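Local atomic coordinates of cytochrome C3, A dimeric class III c-type cytochrome (Desulfovibrio gigas, PDB entry 1GYO), a protein that carries four covalently bound c-type hemes per chain, probably serves in electron transfer, and forms a disulfide-linked dimer. Residues R66-Y69 with K70-S74; D16-P19 with R20-K23; N33-C36 with V37-H40. All coordinates share one frame; numbering follows the deposited sequence.

Contact 1: R66-Y69 with K70-S74; sequences RGFY and KAWHS. With HEC (heme c), chain F.
Phe68, Tyr69, Trp72 and His73 meet in a local contact in and just after the short helix 68-72, with His73 the first residue beyond it, buried in this class III cytochrome c fold and ending at the axial ligand of heme c of chain F. Two aromatic pairs, each four residues apart, border the heme. In the first, Trp72 turns the edge of its pyrrole ring to the face of Phe68 in a T-shaped pair, with planes at 75° and NE1 over the centre of the phenyl ring, 3.5 Å from Phe68 CZ. The indole is itself sandwiched, Ala71 CB above one face and heme CAD above the other, nearer the rim. In the second pair, Tyr69 lies face to face on the His73 imidazole, the centroids 3.8 Å apart and the planes at 21°. Tyr69 CG, anti to the backbone N (chi1 -166°), lays the ring over the imidazole; its OH ends 3.5 Å from heme C2B.

The imidazole is also gripped through the backbone. Tyr69 O accepts three hydrogen bonds, from Trp72 N, His73 N and His73 ND1. The ring bond holds the rotation of the imidazole and would probably make it a somewhat stronger donor to the iron, through its ND1-H. His104 completes the iron's axial pair. With ND1 bound to Tyr69 O at 2.8 Å, His73 NE2 sits 2.0 Å from the iron.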
# COMPACT_ATOMS: atom_id res chain seq x y z
N ARG A 66 0.32 -15.51 -18.42
CA ARG A 66 -0.01 -14.09 -18.55
C ARG A 66 -1.49 -13.89 -18.84
O ARG A 66 -1.92 -12.75 -19.04
CB ARG A 66 0.84 -13.45 -19.65
CG ARG A 66 2.30 -13.35 -19.30
CD ARG A 66 3.09 -12.65 -20.36
NE ARG A 66 4.51 -12.68 -20.09
CZ ARG A 66 5.36 -11.85 -20.67
NH1 ARG A 66 6.67 -11.91 -20.39
NH2 ARG A 66 4.84 -10.99 -21.52
N GLY A 67 -2.27 -14.98 -18.85
CA GLY A 67 -3.68 -14.89 -19.18
C GLY A 67 -4.59 -14.70 -17.97
O GLY A 67 -4.11 -14.58 -16.85
N PHE A 68 -5.87 -14.64 -18.24
CA PHE A 68 -6.86 -14.30 -17.22
C PHE A 68 -6.98 -15.38 -16.17
O PHE A 68 -6.88 -15.09 -14.96
CB PHE A 68 -8.21 -14.06 -17.92
CG PHE A 68 -9.30 -13.58 -17.02
CD1 PHE A 68 -9.31 -12.28 -16.55
CD2 PHE A 68 -10.33 -14.43 -16.65
CE1 PHE A 68 -10.34 -11.82 -15.76
CE2 PHE A 68 -11.38 -13.97 -15.85
CZ PHE A 68 -11.40 -12.66 -15.42
N TYR A 69 -7.20 -16.63 -16.56
CA TYR A 69 -7.47 -17.67 -15.56
C TYR A 69 -6.33 -17.84 -14.56
O TYR A 69 -6.56 -18.02 -13.35
CB TYR A 69 -7.77 -19.00 -16.22
CG TYR A 69 -8.38 -20.04 -15.31
CD1 TYR A 69 -9.76 -20.05 -15.09
CD2 TYR A 69 -7.64 -21.03 -14.68
CE1 TYR A 69 -10.34 -20.98 -14.28
CE2 TYR A 69 -8.20 -21.99 -13.88
CZ TYR A 69 -9.56 -21.96 -13.67
OH TYR A 69 -10.18 -22.91 -12.88
N LYS A 70 -5.09 -17.81 -15.05
CA LYS A 70 -3.95 -18.03 -14.18
C LYS A 70 -3.74 -16.92 -13.17
O LYS A 70 -3.12 -17.16 -12.13
CB LYS A 70 -2.68 -18.25 -15.01
CG LYS A 70 -2.55 -19.68 -15.58
CD LYS A 70 -2.23 -20.70 -14.52
CE LYS A 70 -2.03 -22.11 -15.05
NZ LYS A 70 -0.77 -22.33 -15.80
N ALA A 71 -4.27 -15.70 -13.40
CA ALA A 71 -4.13 -14.63 -12.40
C ALA A 71 -4.76 -15.04 -11.07
O ALA A 71 -4.30 -14.63 -10.01
CB ALA A 71 -4.77 -13.35 -12.88
N TRP A 72 -5.85 -15.83 -11.15
CA TRP A 72 -6.67 -16.14 -9.99
C TRP A 72 -6.48 -17.55 -9.46
O TRP A 72 -6.77 -17.84 -8.31
CB TRP A 72 -8.15 -15.88 -10.27
CG TRP A 72 -8.40 -14.77 -11.23
CD1 TRP A 72 -8.79 -14.89 -12.52
CD2 TRP A 72 -8.24 -13.36 -11.00
NE1 TRP A 72 -8.92 -13.66 -13.14
CE2 TRP A 72 -8.57 -12.71 -12.20
CE3 TRP A 72 -7.84 -12.61 -9.89
CZ2 TRP A 72 -8.54 -11.31 -12.34
CZ3 TRP A 72 -7.81 -11.23 -10.03
CH2 TRP A 72 -8.16 -10.60 -11.24
N HIS A 73 -6.01 -18.44 -10.35
CA HIS A 73 -5.92 -19.89 -10.11
C HIS A 73 -4.63 -20.43 -10.71
O HIS A 73 -4.55 -20.74 -11.90
CB HIS A 73 -7.07 -20.67 -10.74
CG HIS A 73 -8.38 -20.00 -10.85
ND1 HIS A 73 -8.71 -19.15 -11.87
CD2 HIS A 73 -9.49 -20.09 -10.10
CE1 HIS A 73 -9.96 -18.75 -11.71
NE2 HIS A 73 -10.47 -19.29 -10.62
N SER A 74 -3.62 -20.48 -9.87
CA SER A 74 -2.30 -20.81 -10.38
C SER A 74 -1.67 -21.44 -9.15
O SER A 74 -2.03 -21.03 -8.03
CB SER A 74 -1.39 -19.64 -10.84
OG SER A 74 -0.09 -20.14 -11.05
FE HEC F . -12.33 -19.03 -10.00
CHA HEC F . -12.76 -16.66 -12.42
CHB HEC F . -13.39 -21.40 -12.11
CHC HEC F . -11.79 -21.39 -7.61
CHD HEC F . -11.40 -16.64 -7.83
NA HEC F . -12.99 -19.02 -11.87
C1A HEC F . -13.12 -17.96 -12.75
C2A HEC F . -13.67 -18.39 -14.00
C3A HEC F . -13.87 -19.72 -13.91
C4A HEC F . -13.43 -20.12 -12.59
CMA HEC F . -14.46 -20.66 -14.93
CAA HEC F . -14.01 -17.48 -15.15
CBA HEC F . -12.97 -17.45 -16.24
CGA HEC F . -13.34 -16.58 -17.42
O1A HEC F . -14.36 -15.89 -17.38
O2A HEC F . -12.58 -16.59 -18.42
NB HEC F . -12.53 -21.01 -9.88
C1B HEC F . -12.92 -21.85 -10.90
C2B HEC F . -12.76 -23.24 -10.52
C3B HEC F . -12.24 -23.23 -9.27
C4B HEC F . -12.15 -21.85 -8.86
CMB HEC F . -13.06 -24.39 -11.44
CAB HEC F . -11.72 -24.39 -8.45
CBB HEC F . -10.47 -25.01 -9.06
NC HEC F . -11.75 -19.01 -8.09
C1C HEC F . -11.67 -20.08 -7.21
C2C HEC F . -11.40 -19.63 -5.87
C3C HEC F . -11.25 -18.28 -5.93
C4C HEC F . -11.47 -17.91 -7.31
CMC HEC F . -11.32 -20.56 -4.67
CAC HEC F . -10.98 -17.32 -4.82
CBC HEC F . -9.88 -17.73 -3.84
ND HEC F . -12.08 -17.05 -10.13
C1D HEC F . -11.64 -16.21 -9.11
C2D HEC F . -11.52 -14.86 -9.59
C3D HEC F . -11.94 -14.86 -10.88
C4D HEC F . -12.27 -16.22 -11.22
CMD HEC F . -11.04 -13.69 -8.76
CAD HEC F . -12.01 -13.68 -11.81
CBD HEC F . -13.37 -13.01 -11.82
CGD HEC F . -14.42 -13.83 -12.53
O1D HEC F . -15.24 -14.45 -11.77
O2D HEC F . -14.43 -13.89 -13.75

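Contact 2: D16-P19 with R20-K23; sequences DPHP and RFGK. With HEC (heme c), chain F.
The imidazole of His18 is enclosed on both faces: Pro19 CD lies over one, 3.3 Å above the plane, and methyl CMA of heme c of chain F lies over the other, both displaced toward the rim. Phe21 presents its own edge to the imidazole in an offset edge-to-face pair, planes at 76°, with Phe21 CD1 3.8 Å from His18 CE1. The two side chains run alongside each other in the same direction, and Phe21 CB rests 3.4 Å from heme C3A.

His18 ND1 takes two backbone hydrogen bonds, each 3.1 Å long: one from Arg20 N, nearly straight at 166°, and a more bent one from Phe21 N. Both donors are tilted from the ring plane. With CG anti to its backbone N, a chi1 of -166° brings ND1 round to the amides of Arg20 and Phe21, and the imidazole fixes the turn through this one nitrogen, which must be unprotonated to accept. A water bridges the same turn, donating to His18 O and accepting from Gly22 N at 2.9 Å.

Propionate O1D of the heme lies 2.6 Å from Phe21 O, and Lys23 N is near the same oxygen. Phe21 also meets His104, the axial ligand of this heme, edge to face. This is an irregular surface turn between strands 6-9 and 24-27, with a side chain accepting from two successive amides, and it forms one wall of a heme pocket.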
# COMPACT_ATOMS: atom_id res chain seq x y z
N ASP A 16 -17.66 -10.43 -22.28
CA ASP A 16 -18.76 -11.05 -21.58
C ASP A 16 -18.31 -11.90 -20.39
O ASP A 16 -17.34 -12.65 -20.49
CB ASP A 16 -19.52 -11.96 -22.54
CG ASP A 16 -20.33 -11.23 -23.56
OD1 ASP A 16 -20.62 -10.03 -23.37
OD2 ASP A 16 -20.64 -11.96 -24.53
N PRO A 17 -18.98 -11.81 -19.25
CA PRO A 17 -18.65 -12.63 -18.07
C PRO A 17 -18.90 -14.11 -18.34
O PRO A 17 -19.76 -14.49 -19.16
CB PRO A 17 -19.63 -12.18 -16.99
CG PRO A 17 -20.75 -11.62 -17.79
CD PRO A 17 -20.11 -10.93 -18.99
N HIS A 18 -18.15 -14.94 -17.65
CA HIS A 18 -18.44 -16.36 -17.67
C HIS A 18 -19.86 -16.61 -17.23
O HIS A 18 -20.30 -15.89 -16.31
CB HIS A 18 -17.45 -17.06 -16.74
CG HIS A 18 -17.46 -18.51 -16.97
ND1 HIS A 18 -18.40 -19.32 -16.40
CD2 HIS A 18 -16.66 -19.27 -17.78
CE1 HIS A 18 -18.16 -20.56 -16.85
NE2 HIS A 18 -17.13 -20.55 -17.66
N PRO A 19 -20.59 -17.48 -17.89
CA PRO A 19 -22.01 -17.57 -17.54
C PRO A 19 -22.27 -18.17 -16.18
O PRO A 19 -23.41 -18.02 -15.74
CB PRO A 19 -22.60 -18.51 -18.63
CG PRO A 19 -21.41 -19.14 -19.25
CD PRO A 19 -20.22 -18.27 -19.05
N ARG A 20 -21.31 -18.85 -15.53
CA ARG A 20 -21.54 -19.43 -14.22
C ARG A 20 -20.54 -19.00 -13.12
O ARG A 20 -20.82 -19.05 -11.93
CB ARG A 20 -21.47 -20.96 -14.34
CG ARG A 20 -21.88 -21.59 -13.04
CD ARG A 20 -22.45 -22.99 -13.04
NE ARG A 20 -23.04 -23.26 -11.72
CZ ARG A 20 -23.76 -24.37 -11.48
NH1 ARG A 20 -23.95 -25.26 -12.46
NH2 ARG A 20 -24.29 -24.57 -10.28
N PHE A 21 -19.34 -18.58 -13.49
CA PHE A 21 -18.26 -18.20 -12.62
C PHE A 21 -17.86 -16.73 -12.87
O PHE A 21 -16.68 -16.40 -12.83
CB PHE A 21 -17.07 -19.14 -12.88
CG PHE A 21 -17.30 -20.53 -12.37
CD1 PHE A 21 -18.01 -21.44 -13.11
CD2 PHE A 21 -16.82 -20.94 -11.13
CE1 PHE A 21 -18.24 -22.70 -12.62
CE2 PHE A 21 -17.08 -22.17 -10.64
CZ PHE A 21 -17.77 -23.07 -11.40
N GLY A 22 -18.83 -15.85 -13.10
CA GLY A 22 -18.53 -14.58 -13.75
C GLY A 22 -18.07 -13.45 -12.89
O GLY A 22 -17.49 -12.50 -13.44
N LYS A 23 -18.35 -13.48 -11.59
CA LYS A 23 -18.03 -12.37 -10.70
C LYS A 23 -17.53 -12.89 -9.36
O LYS A 23 -18.09 -13.84 -8.82
CB LYS A 23 -19.23 -11.44 -10.41
CG LYS A 23 -19.64 -10.55 -11.57
CD LYS A 23 -20.77 -9.63 -11.30
CE LYS A 23 -21.29 -9.46 -9.90
NZ LYS A 23 -22.50 -8.54 -9.86
FE HEC F . -12.33 -19.03 -10.00
CHA HEC F . -12.76 -16.66 -12.42
CHB HEC F . -13.39 -21.40 -12.11
CHC HEC F . -11.79 -21.39 -7.61
CHD HEC F . -11.40 -16.64 -7.83
NA HEC F . -12.99 -19.02 -11.87
C1A HEC F . -13.12 -17.96 -12.75
C2A HEC F . -13.67 -18.39 -14.00
C3A HEC F . -13.87 -19.72 -13.91
C4A HEC F . -13.43 -20.12 -12.59
CMA HEC F . -14.46 -20.66 -14.93
CAA HEC F . -14.01 -17.48 -15.15
CBA HEC F . -12.97 -17.45 -16.24
CGA HEC F . -13.34 -16.58 -17.42
O1A HEC F . -14.36 -15.89 -17.38
O2A HEC F . -12.58 -16.59 -18.42
NB HEC F . -12.53 -21.01 -9.88
C1B HEC F . -12.92 -21.85 -10.90
C2B HEC F . -12.76 -23.24 -10.52
C3B HEC F . -12.24 -23.23 -9.27
C4B HEC F . -12.15 -21.85 -8.86
CMB HEC F . -13.06 -24.39 -11.44
CAB HEC F . -11.72 -24.39 -8.45
CBB HEC F . -10.47 -25.01 -9.06
NC HEC F . -11.75 -19.01 -8.09
C1C HEC F . -11.67 -20.08 -7.21
C2C HEC F . -11.40 -19.63 -5.87
C3C HEC F . -11.25 -18.28 -5.93
C4C HEC F . -11.47 -17.91 -7.31
CMC HEC F . -11.32 -20.56 -4.67
CAC HEC F . -10.98 -17.32 -4.82
CBC HEC F . -9.88 -17.73 -3.84
ND HEC F . -12.08 -17.05 -10.13
C1D HEC F . -11.64 -16.21 -9.11
C2D HEC F . -11.52 -14.86 -9.59
C3D HEC F . -11.94 -14.86 -10.88
C4D HEC F . -12.27 -16.22 -11.22
CMD HEC F . -11.04 -13.69 -8.76
CAD HEC F . -12.01 -13.68 -11.81
CBD HEC F . -13.37 -13.01 -11.82
CGD HEC F . -14.42 -13.83 -12.53
O1D HEC F . -15.24 -14.45 -11.77
O2D HEC F . -14.43 -13.89 -13.75
O HOH W 1 -21.67 -16.04 -13.54

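Contact 3: N33-C36 with V37-H40; sequences NVSC and VSCH. With HEC (heme c), chain C.
Ser35 and Ser38 join their hydroxyls across the start of helix 36-39, Ser35 lying just before it, OG to OG at 2.6 Å, with either one able to donate. Opposite torsions bring them together: Ser35 OG stands between its backbone N and carbonyl carbon (chi1 68°), whereas Ser38 OG lies beside its own N (chi1 -63°). The same two residues are tied by Ser38 N to Ser35 O. Val34 packs against Ser38, its CG1 3.6 Å from Ser38 CB and 3.7 Å from methyl CMC of heme c of chain C.

Cys36 and Cys39 share one side-chain setting, SG anti to the carbonyl carbon, and the turn between them sends both sulfurs to this heme. Cys36 SG is bonded to heme CAB and Cys39 SG to CAC, each at 1.8 Å. Cys36 O accepts from Cys39 N and from His40 N, the latter at 2.9 Å. His40 takes a like chi1, and with its ring turned by chi2 -78° NE2 meets the iron at 2.0 Å, opposite His28. Across the dimer, Cys36 packs on Cys36 of the second subunit. The sequence Cys-Val-Ser-Cys-His is the classic CXXCH heme-attachment motif of c-type cytochromes.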
# COMPACT_ATOMS: atom_id res chain seq x y z
N ASN A 33 -3.57 -7.73 6.19
CA ASN A 33 -2.27 -8.22 6.65
C ASN A 33 -1.44 -8.83 5.52
O ASN A 33 -0.39 -9.38 5.77
CB ASN A 33 -2.42 -9.25 7.76
CG ASN A 33 -3.17 -8.73 8.96
OD1 ASN A 33 -2.93 -7.60 9.40
ND2 ASN A 33 -4.12 -9.51 9.50
N VAL A 34 -1.90 -8.69 4.28
CA VAL A 34 -1.20 -9.21 3.12
C VAL A 34 -0.60 -7.98 2.41
O VAL A 34 -1.33 -7.03 2.13
CB VAL A 34 -2.14 -9.96 2.19
CG1 VAL A 34 -1.42 -10.43 0.92
CG2 VAL A 34 -2.83 -11.13 2.94
N SER A 35 0.69 -7.97 2.14
CA SER A 35 1.30 -6.82 1.50
C SER A 35 0.70 -6.57 0.12
O SER A 35 0.36 -7.50 -0.60
CB SER A 35 2.83 -6.97 1.37
OG SER A 35 3.11 -8.00 0.45
N CYS A 36 0.66 -5.28 -0.26
CA CYS A 36 0.07 -4.92 -1.56
C CYS A 36 0.71 -5.70 -2.70
O CYS A 36 0.01 -6.20 -3.59
CB CYS A 36 0.18 -3.44 -1.87
SG CYS A 36 -0.18 -2.27 -0.56
N VAL A 37 2.03 -5.79 -2.68
CA VAL A 37 2.77 -6.41 -3.80
C VAL A 37 2.56 -7.89 -3.87
O VAL A 37 2.83 -8.49 -4.91
CB VAL A 37 4.27 -6.05 -3.66
CG1 VAL A 37 4.93 -6.78 -2.49
CG2 VAL A 37 5.00 -6.35 -4.96
N SER A 38 2.07 -8.52 -2.80
CA SER A 38 1.78 -9.94 -2.85
C SER A 38 0.74 -10.27 -3.92
O SER A 38 0.77 -11.39 -4.44
CB SER A 38 1.31 -10.47 -1.49
OG SER A 38 2.33 -10.32 -0.51
N CYS A 39 -0.16 -9.35 -4.18
CA CYS A 39 -1.17 -9.46 -5.24
C CYS A 39 -0.80 -8.58 -6.43
O CYS A 39 -0.77 -9.05 -7.57
CB CYS A 39 -2.54 -9.07 -4.74
SG CYS A 39 -3.05 -10.14 -3.35
N HIS A 40 -0.58 -7.29 -6.16
CA HIS A 40 -0.20 -6.34 -7.20
C HIS A 40 1.30 -6.47 -7.48
O HIS A 40 2.10 -5.57 -7.14
CB HIS A 40 -0.51 -4.93 -6.71
CG HIS A 40 -1.97 -4.68 -6.44
ND1 HIS A 40 -2.86 -4.43 -7.46
CD2 HIS A 40 -2.67 -4.56 -5.29
CE1 HIS A 40 -4.06 -4.21 -6.90
NE2 HIS A 40 -4.00 -4.27 -5.60
FE HEC C . -5.48 -4.07 -4.32
CHA HEC C . -7.76 -3.31 -6.73
CHB HEC C . -4.63 -0.79 -4.11
CHC HEC C . -3.60 -4.75 -1.62
CHD HEC C . -5.93 -7.33 -4.90
NA HEC C . -6.10 -2.39 -5.21
C1A HEC C . -7.08 -2.25 -6.18
C2A HEC C . -7.23 -0.87 -6.58
C3A HEC C . -6.32 -0.16 -5.85
C4A HEC C . -5.62 -1.10 -5.01
CMA HEC C . -6.04 1.32 -5.88
CAA HEC C . -8.21 -0.35 -7.56
CBA HEC C . -7.83 -0.49 -9.02
CGA HEC C . -8.96 -0.14 -9.98
O1A HEC C . -10.13 -0.44 -9.68
O2A HEC C . -8.69 0.42 -11.03
NB HEC C . -4.31 -2.99 -3.12
C1B HEC C . -4.03 -1.64 -3.19
C2B HEC C . -3.09 -1.25 -2.17
C3B HEC C . -2.82 -2.37 -1.43
C4B HEC C . -3.58 -3.44 -2.03
CMB HEC C . -2.54 0.13 -1.99
CAB HEC C . -1.94 -2.51 -0.22
CBB HEC C . -2.32 -1.65 0.97
NC HEC C . -4.93 -5.72 -3.40
C1C HEC C . -4.16 -5.83 -2.26
C2C HEC C . -3.99 -7.21 -1.88
C3C HEC C . -4.62 -7.94 -2.83
C4C HEC C . -5.18 -7.02 -3.78
CMC HEC C . -3.18 -7.65 -0.69
CAC HEC C . -4.69 -9.44 -2.98
CBC HEC C . -5.22 -10.14 -1.72
ND HEC C . -6.64 -5.10 -5.56
C1D HEC C . -6.63 -6.49 -5.71
C2D HEC C . -7.51 -6.88 -6.78
C3D HEC C . -8.13 -5.75 -7.21
C4D HEC C . -7.53 -4.65 -6.50
CMD HEC C . -7.71 -8.30 -7.28
CAD HEC C . -9.19 -5.67 -8.28
CBD HEC C . -8.56 -5.53 -9.66
CGD HEC C . -9.33 -6.08 -10.81
O1D HEC C . -8.67 -6.43 -11.82
O2D HEC C . -10.56 -6.19 -10.78

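In the fold
From the N terminus the three contacts come in series, neither nesting nor crossing, and each closes only a short local turn. Contact 2 lies in the loop between strand 6-9 and strand 24-27; contact 3 follows that hairpin at helix 36-39, and contact 1 comes last at helix 68-72. Contacts 1 and 2 have centres about 15 Å apart and do not touch, yet both border the heme c of chain F, so this cofactor ties the early surface loop to the later helix. Contact 3, across the chain's centre from contact 2, binds its own heme covalently and also borders two further heme pockets to which contact 1 contributes, their centres about 17 Å apart.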